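Local coordinates for protein AtxE2 (Asticcacaulis excentricus, PDB 5TXE) that hydrolyses the isopeptide bond of the lasso peptides astexin-2 and astexin-3, converting the threaded substrates into linear peptides, at residues L63-R68 with P132-S137; V151-A156 with P165-A170; Q177-N182 with Y231-L236. The protein carries 1 engineered substitution. One frame throughout, in Å; residues are numbered along the deposited sequence.

Contact 1: residues L63-R68 with P132-S137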
loop_
_atom_site.group_PDB
_atom_site.type_symbol
_atom_site.label_atom_id
_atom_site.label_comp_id
_atom_site.label_asym_id
_atom_site.label_seq_id
_atom_site.Cartn_x
_atom_site.Cartn_y
_atom_site.Cartn_z
ATOM N N LEU A 63 -8.246 -11.174 17.913
ATOM C CA LEU A 63 -9.376 -11.706 18.721
ATOM C C LEU A 63 -8.914 -12.022 20.102
ATOM O O LEU A 63 -7.795 -12.499 20.301
ATOM C CB LEU A 63 -9.922 -12.984 18.153
ATOM C CG LEU A 63 -10.575 -12.802 16.804
ATOM C CD1 LEU A 63 -11.024 -14.152 16.270
ATOM C CD2 LEU A 63 -11.775 -11.896 16.909
ATOM N N SER A 64 -9.775 -11.767 21.068
ATOM C CA SER A 64 -9.470 -12.189 22.437
ATOM C C SER A 64 -9.276 -13.742 22.508
ATOM O O SER A 64 -9.790 -14.468 21.643
ATOM C CB SER A 64 -10.589 -11.728 23.376
ATOM O OG SER A 64 -11.831 -12.344 23.076
ATOM N N PRO A 65 -8.530 -14.236 23.496
ATOM C CA PRO A 65 -8.383 -15.686 23.750
ATOM C C PRO A 65 -9.689 -16.467 23.725
ATOM O O PRO A 65 -9.751 -17.451 23.021
ATOM C CB PRO A 65 -7.731 -15.731 25.122
ATOM C CG PRO A 65 -6.870 -14.503 25.048
ATOM C CD PRO A 65 -7.837 -13.479 24.542
ATOM N N ASP A 66 -10.759 -15.969 24.335
ATOM C CA ASP A 66 -12.053 -16.682 24.263
ATOM C C ASP A 66 -12.835 -16.400 22.992
ATOM O O ASP A 66 -13.962 -16.895 22.823
ATOM C CB ASP A 66 -12.937 -16.393 25.497
ATOM C CG ASP A 66 -13.439 -14.928 25.578
ATOM O OD1 ASP A 66 -13.190 -14.110 24.657
ATOM O OD2 ASP A 66 -14.090 -14.601 26.600
ATOM N N GLY A 67 -12.298 -15.567 22.106
ATOM C CA GLY A 67 -13.004 -15.253 20.844
ATOM C C GLY A 67 -14.166 -14.273 20.893
ATOM O O GLY A 67 -14.786 -13.997 19.868
ATOM N N ARG A 68 -14.491 -13.752 22.065
ATOM C CA ARG A 68 -15.694 -12.929 22.190
ATOM C C ARG A 68 -15.501 -11.452 21.857
ATOM O O ARG A 68 -16.476 -10.748 21.683
ATOM C CB ARG A 68 -16.334 -13.128 23.578
ATOM C CG ARG A 68 -17.065 -14.503 23.663
ATOM C CD ARG A 68 -17.847 -14.838 24.951
ATOM N NE ARG A 68 -17.140 -14.256 26.095
ATOM C CZ ARG A 68 -17.667 -13.407 26.979
ATOM N NH1 ARG A 68 -18.954 -13.067 26.924
ATOM N NH2 ARG A 68 -16.898 -12.908 27.942
ATOM N N PRO A 132 -2.844 -5.420 18.400
ATOM C CA PRO A 132 -2.937 -5.511 19.838
ATOM C C PRO A 132 -2.763 -6.922 20.350
ATOM O O PRO A 132 -3.350 -7.839 19.779
ATOM C CB PRO A 132 -4.369 -5.081 20.147
ATOM C CG PRO A 132 -5.042 -4.883 18.873
ATOM C CD PRO A 132 -4.133 -5.195 17.745
ATOM N N ARG A 133 -2.005 -7.069 21.430
ATOM C CA ARG A 133 -1.761 -8.357 22.064
ATOM C C ARG A 133 -2.639 -8.489 23.266
ATOM O O ARG A 133 -2.543 -7.666 24.197
ATOM C CB ARG A 133 -0.319 -8.442 22.483
ATOM C CG ARG A 133 0.667 -8.064 21.371
ATOM C CD ARG A 133 0.469 -9.131 20.359
ATOM N NE ARG A 133 0.800 -9.005 18.929
ATOM C CZ ARG A 133 1.999 -8.872 18.410
ATOM N NH1 ARG A 133 3.041 -8.651 19.173
ATOM N NH2 ARG A 133 2.137 -8.865 17.113
ATOM N N TRP A 134 -3.531 -9.458 23.249
ATOM C CA TRP A 134 -4.363 -9.707 24.426
ATOM C C TRP A 134 -3.577 -10.451 25.512
ATOM O O TRP A 134 -2.837 -11.380 25.225
ATOM C CB TRP A 134 -5.552 -10.533 24.070
ATOM C CG TRP A 134 -6.511 -9.843 23.256
ATOM C CD1 TRP A 134 -6.484 -9.741 21.903
ATOM C CD2 TRP A 134 -7.754 -9.245 23.682
ATOM N NE1 TRP A 134 -7.620 -9.107 21.461
ATOM C CE2 TRP A 134 -8.400 -8.779 22.550
ATOM C CE3 TRP A 134 -8.353 -9.024 24.924
ATOM C CZ2 TRP A 134 -9.615 -8.120 22.611
ATOM C CZ3 TRP A 134 -9.575 -8.364 24.983
ATOM C CH2 TRP A 134 -10.188 -7.931 23.837
ATOM N N SER A 135 -3.742 -10.049 26.763
ATOM C CA SER A 135 -3.213 -10.839 27.892
ATOM C C SER A 135 -4.005 -12.178 27.926
ATOM O O SER A 135 -5.092 -12.231 27.402
ATOM C CB SER A 135 -3.395 -10.111 29.212
ATOM O OG SER A 135 -4.770 -9.781 29.423
ATOM N N PRO A 136 -3.420 -13.260 28.473
ATOM C CA PRO A 136 -4.078 -14.598 28.525
ATOM C C PRO A 136 -5.414 -14.546 29.230
ATOM O O PRO A 136 -6.333 -15.204 28.821
ATOM C CB PRO A 136 -3.098 -15.455 29.320
ATOM C CG PRO A 136 -1.749 -14.795 29.106
ATOM C CD PRO A 136 -2.016 -13.309 28.925
ATOM N N SER A 137 -5.531 -13.702 30.251
ATOM C CA SER A 137 -6.830 -13.517 30.925
ATOM C C SER A 137 -7.888 -12.796 30.089
ATOM O O SER A 137 -9.063 -12.728 30.460
ATOM C CB SER A 137 -6.627 -12.699 32.206
ATOM O OG SER A 137 -6.165 -11.374 31.911
#
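The indole of Trp134 lies flat against the backbone at Ser64. Trp134 CG stands beside its own backbone N, anti to the carbonyl carbon (chi1 -69°), and this carries the ring across to the other segment. Ser64 CA sits 3.5 Å from the centroid of the five-membered ring and only 9° off its normal, a CH-pi contact. Ser64 CB continues over the six-membered ring, 3.8 Å from Trp134 CE2. Leu63 O comes within 3.4 Å of Trp134 CD1. Trp134 NE1 is also close to Ser64 N, but both are donors; the indole N-H bonds instead to the carbonyl O of Ser62. That bond and the face contact together would probably hold the ring's rotation. This is the tight part, and Ser64 is buried.

Packing loosens toward Pro65 and Pro136, which are both exposed. The Pro65 ring crosses the Trp134 side chain obliquely, Pro65 CD 3.8 Å from Trp134 CB, and Pro65 CG meets Ser135 O at the exposed margin. Further out, the polar atoms of 63-68 turn to each other. Asp66 OD1 takes two bonds, one from Ser64 OG at 2.7 Å and one from Arg68 N at 2.9 Å, the latter closing an Asx turn. Arg68 NE makes a salt bridge to Asp66 OD2 at 3.1 Å, from above the carboxylate plane. Ser64 OG is also hydrogen-bonded to Tyr69 N, so two partners hold the hydroxyl.

Residues 64-67 form a type I turn with the sequence Ser-Pro-Asp-Gly, leading into strand 69-78. Segment 132-137 carries the similar Trp-Ser-Pro-Ser ahead of strand 140-147. Here the Trp of one sheet packs on the turn of the sheet before it, which is consistent with the beta-propeller of a prolyl oligopeptidase relative.

Contact 2: residues V151-A156 with P165-A170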
loop_
_atom_site.group_PDB
_atom_site.type_symbol
_atom_site.label_atom_id
_atom_site.label_comp_id
_atom_site.label_asym_id
_atom_site.label_seq_id
_atom_site.Cartn_x
_atom_site.Cartn_y
_atom_site.Cartn_z
ATOM N N VAL A 151 8.729 5.216 20.261
ATOM C CA VAL A 151 7.777 4.104 20.333
ATOM C C VAL A 151 7.917 3.322 21.663
ATOM O O VAL A 151 8.963 2.751 21.995
ATOM C CB VAL A 151 8.011 3.121 19.196
ATOM C CG1 VAL A 151 6.988 2.004 19.255
ATOM C CG2 VAL A 151 7.888 3.859 17.862
ATOM N N ARG A 152 6.823 3.275 22.370
ATOM C CA ARG A 152 6.761 2.590 23.668
ATOM C C ARG A 152 5.717 1.473 23.589
ATOM O O ARG A 152 4.884 1.455 22.673
ATOM C CB ARG A 152 6.277 3.574 24.706
ATOM C CG ARG A 152 7.204 4.766 24.910
ATOM C CD ARG A 152 6.667 5.722 25.998
ATOM N NE ARG A 152 7.543 6.873 26.121
ATOM C CZ ARG A 152 7.611 7.882 25.253
ATOM N NH1 ARG A 152 6.860 7.937 24.162
ATOM N NH2 ARG A 152 8.489 8.816 25.464
ATOM N N VAL A 153 5.717 0.595 24.578
ATOM C CA VAL A 153 4.604 -0.340 24.758
ATOM C C VAL A 153 3.607 0.276 25.732
ATOM O O VAL A 153 3.985 0.727 26.828
ATOM C CB VAL A 153 5.062 -1.691 25.308
ATOM C CG1 VAL A 153 3.857 -2.570 25.488
ATOM C CG2 VAL A 153 6.053 -2.338 24.357
ATOM N N TRP A 154 2.354 0.277 25.330
ATOM C CA TRP A 154 1.307 0.719 26.162
ATOM C C TRP A 154 0.466 -0.495 26.558
ATOM O O TRP A 154 0.408 -1.481 25.844
ATOM C CB TRP A 154 0.408 1.764 25.459
ATOM C CG TRP A 154 1.024 3.166 25.383
ATOM C CD1 TRP A 154 2.219 3.480 24.854
ATOM C CD2 TRP A 154 0.458 4.385 25.851
ATOM N NE1 TRP A 154 2.453 4.826 24.975
ATOM C CE2 TRP A 154 1.375 5.409 25.567
ATOM C CE3 TRP A 154 -0.753 4.718 26.482
ATOM C CZ2 TRP A 154 1.132 6.751 25.866
ATOM C CZ3 TRP A 154 -0.980 6.056 26.819
ATOM C CH2 TRP A 154 -0.029 7.048 26.526
ATOM N N ARG A 155 -0.198 -0.357 27.698
ATOM C CA ARG A 155 -1.112 -1.344 28.248
ATOM C C ARG A 155 -2.444 -0.721 28.493
ATOM O O ARG A 155 -2.520 0.307 29.121
ATOM C CB ARG A 155 -0.542 -1.835 29.557
ATOM C CG ARG A 155 -1.444 -2.810 30.292
ATOM C CD ARG A 155 -0.691 -3.230 31.521
ATOM N NE ARG A 155 -1.478 -4.140 32.317
ATOM C CZ ARG A 155 -2.237 -3.761 33.331
ATOM N NH1 ARG A 155 -2.299 -2.473 33.675
ATOM N NH2 ARG A 155 -2.942 -4.675 33.999
ATOM N N ALA A 156 -3.494 -1.306 27.980
ATOM C CA ALA A 156 -4.826 -0.750 28.112
ATOM C C ALA A 156 -5.788 -1.759 28.782
ATOM O O ALA A 156 -5.758 -2.940 28.473
ATOM C CB ALA A 156 -5.388 -0.372 26.756
ATOM N N PRO A 165 1.723 4.015 29.250
ATOM C CA PRO A 165 2.913 3.373 28.761
ATOM C C PRO A 165 3.544 2.537 29.861
ATOM O O PRO A 165 3.672 3.025 30.998
ATOM C CB PRO A 165 3.837 4.558 28.414
ATOM C CG PRO A 165 3.383 5.705 29.254
ATOM C CD PRO A 165 1.886 5.472 29.435
ATOM N N VAL A 166 3.977 1.317 29.526
ATOM C CA VAL A 166 4.632 0.438 30.505
ATOM C C VAL A 166 6.045 0.065 30.146
ATOM O O VAL A 166 6.804 -0.368 30.982
ATOM C CB VAL A 166 3.786 -0.796 30.782
ATOM C CG1 VAL A 166 2.453 -0.382 31.409
ATOM C CG2 VAL A 166 3.500 -1.578 29.501
ATOM N N ILE A 167 6.446 0.257 28.905
ATOM C CA ILE A 167 7.825 0.017 28.573
ATOM C C ILE A 167 8.332 1.163 27.719
ATOM O O ILE A 167 7.729 1.483 26.680
ATOM C CB ILE A 167 7.977 -1.321 27.778
ATOM C CG1 ILE A 167 7.317 -2.488 28.520
ATOM C CG2 ILE A 167 9.444 -1.651 27.572
ATOM C CD1 ILE A 167 7.386 -3.812 27.791
ATOM N N GLU A 168 9.495 1.690 28.099
ATOM C CA GLU A 168 10.196 2.669 27.296
ATOM C C GLU A 168 11.658 2.335 27.357
ATOM O O GLU A 168 12.132 1.902 28.375
ATOM C CB GLU A 168 10.019 4.072 27.869
ATOM C CG GLU A 168 10.700 5.124 27.017
ATOM C CD GLU A 168 10.614 6.533 27.614
ATOM O OE1 GLU A 168 9.653 6.824 28.352
ATOM O OE2 GLU A 168 11.515 7.351 27.293
ATOM N N ASP A 169 12.395 2.562 26.287
ATOM C CA ASP A 169 13.832 2.479 26.395
ATOM C C ASP A 169 14.531 3.558 25.560
ATOM O O ASP A 169 13.876 4.374 24.934
ATOM C CB ASP A 169 14.232 1.057 26.024
ATOM C CG ASP A 169 15.394 0.517 26.887
ATOM O OD1 ASP A 169 16.387 1.284 27.095
ATOM O OD2 ASP A 169 15.318 -0.679 27.306
ATOM N N ALA A 170 15.851 3.564 25.553
ATOM C CA ALA A 170 16.624 4.443 24.643
ATOM C C ALA A 170 16.367 4.191 23.142
ATOM O O ALA A 170 16.687 5.028 22.301
ATOM C CB ALA A 170 18.109 4.295 24.909
HETATM O O HOH W 1 11.116 2.922 23.586
#
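This is an antiparallel hairpin contact between strands 150-157 and 163-167, the last two strands of a four-stranded propeller sheet. Val153 N bonds to Ile167 O at 3.0 Å. In return Val153 O accepts two bonds, from Val166 N at 2.8 Å and from Ile167 N at 3.3 Å. Two residues thus face one, a classic beta bulge, and the register shifts by one between Val153 and Trp154. The bulge turns Val166 aside, so that its CG1 meets Arg155 CB. Val153 and Ile167 lie side by side, CB to CB 3.8 Å.

On the other face, Pro165 lies over one face of the Trp154 ring. Its CD is 3.7 Å from the centroid of the six-membered ring, 4° off the normal. Trp154 also makes a cation-pi contact with Arg145. An alanine here would remove the indole and would probably leave Pro165 less well packed and Arg145 without its aromatic partner.

Arg152 runs extended beside Glu168. Its NE donates a nearly straight bond to Glu168 OE1 at 3.1 Å, a salt bridge. Guanidinium and carboxylate planes stand 84° apart: OE1 lies in the guanidinium plane, Arg152 NE above the carboxylate. Arg152 NH1 bonds to Asp147 O.

Contact 3: residues Q177-N182 with Y231-L236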
loop_
_atom_site.group_PDB
_atom_site.type_symbol
_atom_site.label_atom_id
_atom_site.label_comp_id
_atom_site.label_asym_id
_atom_site.label_seq_id
_atom_site.Cartn_x
_atom_site.Cartn_y
_atom_site.Cartn_z
ATOM N N GLN A 177 4.985 -9.233 23.228
ATOM C CA GLN A 177 3.978 -10.271 23.511
ATOM C C GLN A 177 3.882 -10.464 25.038
ATOM O O GLN A 177 4.843 -10.195 25.767
ATOM C CB GLN A 177 4.380 -11.646 22.964
ATOM C CG GLN A 177 4.429 -11.761 21.476
ATOM C CD GLN A 177 3.081 -11.993 20.772
ATOM O OE1 GLN A 177 2.026 -12.374 21.376
ATOM N NE2 GLN A 177 3.119 -11.767 19.441
ATOM N N TRP A 178 2.741 -10.997 25.482
ATOM C CA TRP A 178 2.561 -11.434 26.854
ATOM C C TRP A 178 3.186 -12.814 27.044
ATOM O O TRP A 178 2.955 -13.701 26.240
ATOM C CB TRP A 178 1.078 -11.524 27.151
ATOM C CG TRP A 178 0.350 -10.233 27.035
ATOM C CD1 TRP A 178 -0.300 -9.719 25.929
ATOM C CD2 TRP A 178 0.154 -9.288 28.079
ATOM N NE1 TRP A 178 -0.886 -8.523 26.248
ATOM C CE2 TRP A 178 -0.611 -8.234 27.553
ATOM C CE3 TRP A 178 0.532 -9.247 29.429
ATOM C CZ2 TRP A 178 -0.985 -7.147 28.311
ATOM C CZ3 TRP A 178 0.177 -8.164 30.180
ATOM C CH2 TRP A 178 -0.590 -7.124 29.618
ATOM N N LEU A 179 4.014 -12.970 28.070
ATOM C CA LEU A 179 4.448 -14.293 28.516
ATOM C C LEU A 179 3.441 -14.903 29.538
ATOM O O LEU A 179 3.225 -16.102 29.526
ATOM C CB LEU A 179 5.846 -14.267 29.093
ATOM C CG LEU A 179 6.989 -13.894 28.142
ATOM C CD1 LEU A 179 8.348 -13.964 28.842
ATOM C CD2 LEU A 179 6.971 -14.805 26.935
ATOM N N ASP A 180 2.827 -14.064 30.364
ATOM C CA ASP A 180 1.696 -14.422 31.206
ATOM C C ASP A 180 0.981 -13.123 31.536
ATOM O O ASP A 180 1.378 -12.086 31.041
ATOM C CB ASP A 180 2.149 -15.192 32.466
ATOM C CG ASP A 180 3.086 -14.392 33.371
ATOM O OD1 ASP A 180 2.878 -13.184 33.575
ATOM O OD2 ASP A 180 4.067 -14.975 33.866
ATOM N N ASP A 181 -0.032 -13.141 32.393
ATOM C CA ASP A 181 -0.779 -11.924 32.678
ATOM C C ASP A 181 -0.009 -10.707 33.237
ATOM O O ASP A 181 -0.524 -9.593 33.171
ATOM C CB ASP A 181 -1.968 -12.216 33.582
ATOM C CG ASP A 181 -3.060 -12.980 32.863
ATOM O OD1 ASP A 181 -3.393 -12.624 31.696
ATOM O OD2 ASP A 181 -3.606 -13.921 33.478
ATOM N N ASN A 182 1.190 -10.920 33.758
ATOM C CA ASN A 182 1.980 -9.881 34.398
ATOM C C ASN A 182 3.368 -9.746 33.812
ATOM O O ASN A 182 4.218 -9.078 34.398
ATOM C CB ASN A 182 2.148 -10.229 35.899
ATOM C CG ASN A 182 0.816 -10.380 36.594
ATOM O OD1 ASN A 182 0.077 -9.390 36.750
ATOM N ND2 ASN A 182 0.450 -11.624 36.941
ATOM N N TYR A 231 16.392 -8.756 23.196
ATOM C CA TYR A 231 15.105 -9.185 23.800
ATOM C C TYR A 231 15.214 -8.966 25.273
ATOM O O TYR A 231 16.235 -9.274 25.837
ATOM C CB TYR A 231 14.834 -10.656 23.526
ATOM C CG TYR A 231 14.829 -10.895 22.059
ATOM C CD1 TYR A 231 13.670 -10.690 21.328
ATOM C CD2 TYR A 231 16.003 -11.294 21.368
ATOM C CE1 TYR A 231 13.667 -10.852 19.949
ATOM C CE2 TYR A 231 16.007 -11.457 19.983
ATOM C CZ TYR A 231 14.826 -11.246 19.286
ATOM O OH TYR A 231 14.731 -11.380 17.925
ATOM N N GLN A 232 14.170 -8.446 25.900
ATOM C CA GLN A 232 14.150 -8.249 27.344
ATOM C C GLN A 232 12.770 -8.586 27.853
ATOM O O GLN A 232 11.792 -8.549 27.092
ATOM C CB GLN A 232 14.435 -6.775 27.713
ATOM C CG GLN A 232 15.793 -6.170 27.388
ATOM C CD GLN A 232 16.752 -6.218 28.561
ATOM O OE1 GLN A 232 16.679 -5.426 29.509
ATOM N NE2 GLN A 232 17.675 -7.127 28.483
ATOM N N VAL A 233 12.678 -8.883 29.145
ATOM C CA VAL A 233 11.412 -9.227 29.766
ATOM C C VAL A 233 11.167 -8.302 30.921
ATOM O O VAL A 233 12.064 -8.071 31.729
ATOM C CB VAL A 233 11.426 -10.668 30.315
ATOM C CG1 VAL A 233 10.110 -10.980 31.006
ATOM C CG2 VAL A 233 11.630 -11.636 29.166
ATOM N N LEU A 234 9.936 -7.811 31.008
ATOM C CA LEU A 234 9.542 -6.954 32.063
ATOM C C LEU A 234 8.456 -7.608 32.875
ATOM O O LEU A 234 7.427 -7.973 32.338
ATOM C CB LEU A 234 9.003 -5.619 31.512
ATOM C CG LEU A 234 8.471 -4.744 32.654
ATOM C CD1 LEU A 234 9.548 -3.844 33.177
ATOM C CD2 LEU A 234 7.267 -3.901 32.246
ATOM N N ASP A 235 8.658 -7.674 34.191
ATOM C CA ASP A 235 7.604 -8.101 35.138
ATOM C C ASP A 235 6.828 -6.873 35.568
ATOM O O ASP A 235 7.345 -6.030 36.253
ATOM C CB ASP A 235 8.274 -8.779 36.348
ATOM C CG ASP A 235 7.274 -9.309 37.413
ATOM O OD1 ASP A 235 6.034 -9.007 37.406
ATOM O OD2 ASP A 235 7.792 -10.038 38.281
ATOM N N LEU A 236 5.583 -6.766 35.161
ATOM C CA LEU A 236 4.802 -5.578 35.446
ATOM C C LEU A 236 4.480 -5.398 36.914
ATOM O O LEU A 236 4.157 -4.321 37.323
ATOM C CB LEU A 236 3.489 -5.630 34.697
ATOM C CG LEU A 236 3.569 -5.507 33.184
ATOM C CD1 LEU A 236 2.236 -5.906 32.577
ATOM C CD2 LEU A 236 3.910 -4.101 32.785
#
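Two apolar pairs, each crossed at about a right angle, meet here on opposite faces of one sheet. In the first, the far corner of the Trp178 indole meets Leu236: Trp178 CZ3 is 3.9 Å from Leu236 CD1, and the methyl comes in obliquely to the ring. In the second, Leu179 CD1 meets the fork of Val233, 4.0 Å from Val233 CG2 and nearly as close to the other methyl. Leu179 CG is anti to its carbonyl carbon (chi1 -64°), which lets the branch reach across. Leu179 and Val233 both also touch Glu248 of helix 246-253, so the helix packs on this face. The indole N-H of Trp178 bonds to Arg133 O, which would help hold the ring in place.

The contact joins the ends of strands 173-178 and 230-235 and the residues that follow them; the two strands are not neighbours. Strand 183-188 runs between them in a four-stranded antiparallel propeller sheet, and both pairs meet over its first residues. Leu179 and Asp180 both face Thr183 in a classic beta bulge where the chain turns a corner.

The one bond across the segments is from backbone to backbone. Leu236 N donates to Asn182 O at 2.8 Å, in the carbonyl plane, carrying on the antiparallel pairing of Leu234 with Leu184. Leu236 CB rests 3.5 Å from the same Asn182 O. Asn182 is itself held by an Asx turn: its N donates to the anti lone pair of Asp180 OD1 at 2.8 Å. Asp235 OD1, 3.5 Å from Asn182 O, takes its bond from Lys237 N.

How the contacts relate
All three contacts are partly buried and lie away from the catalytic and substrate sites. Contacts 1 and 2 have exposed residues at their margins (Pro65 and Pro136; Pro165 and Glu168); no touching residue of contact 3 is fully exposed. Contact 1 joins two successive propeller sheets; contacts 2 and 3 each work within one. Contact 1 relies on a ring face, contact 2 on backbone bonds and a salt bridge, and contact 3 combines two small apolar pairs with a single backbone bond. Contacts 1 and 2 share the sheet that runs from strand 133-134 to strand 163-167. Contact 3 touches both: Ser137 N probably bonds to Asp181 OD1, and Leu234 and Leu236 pack on Val166.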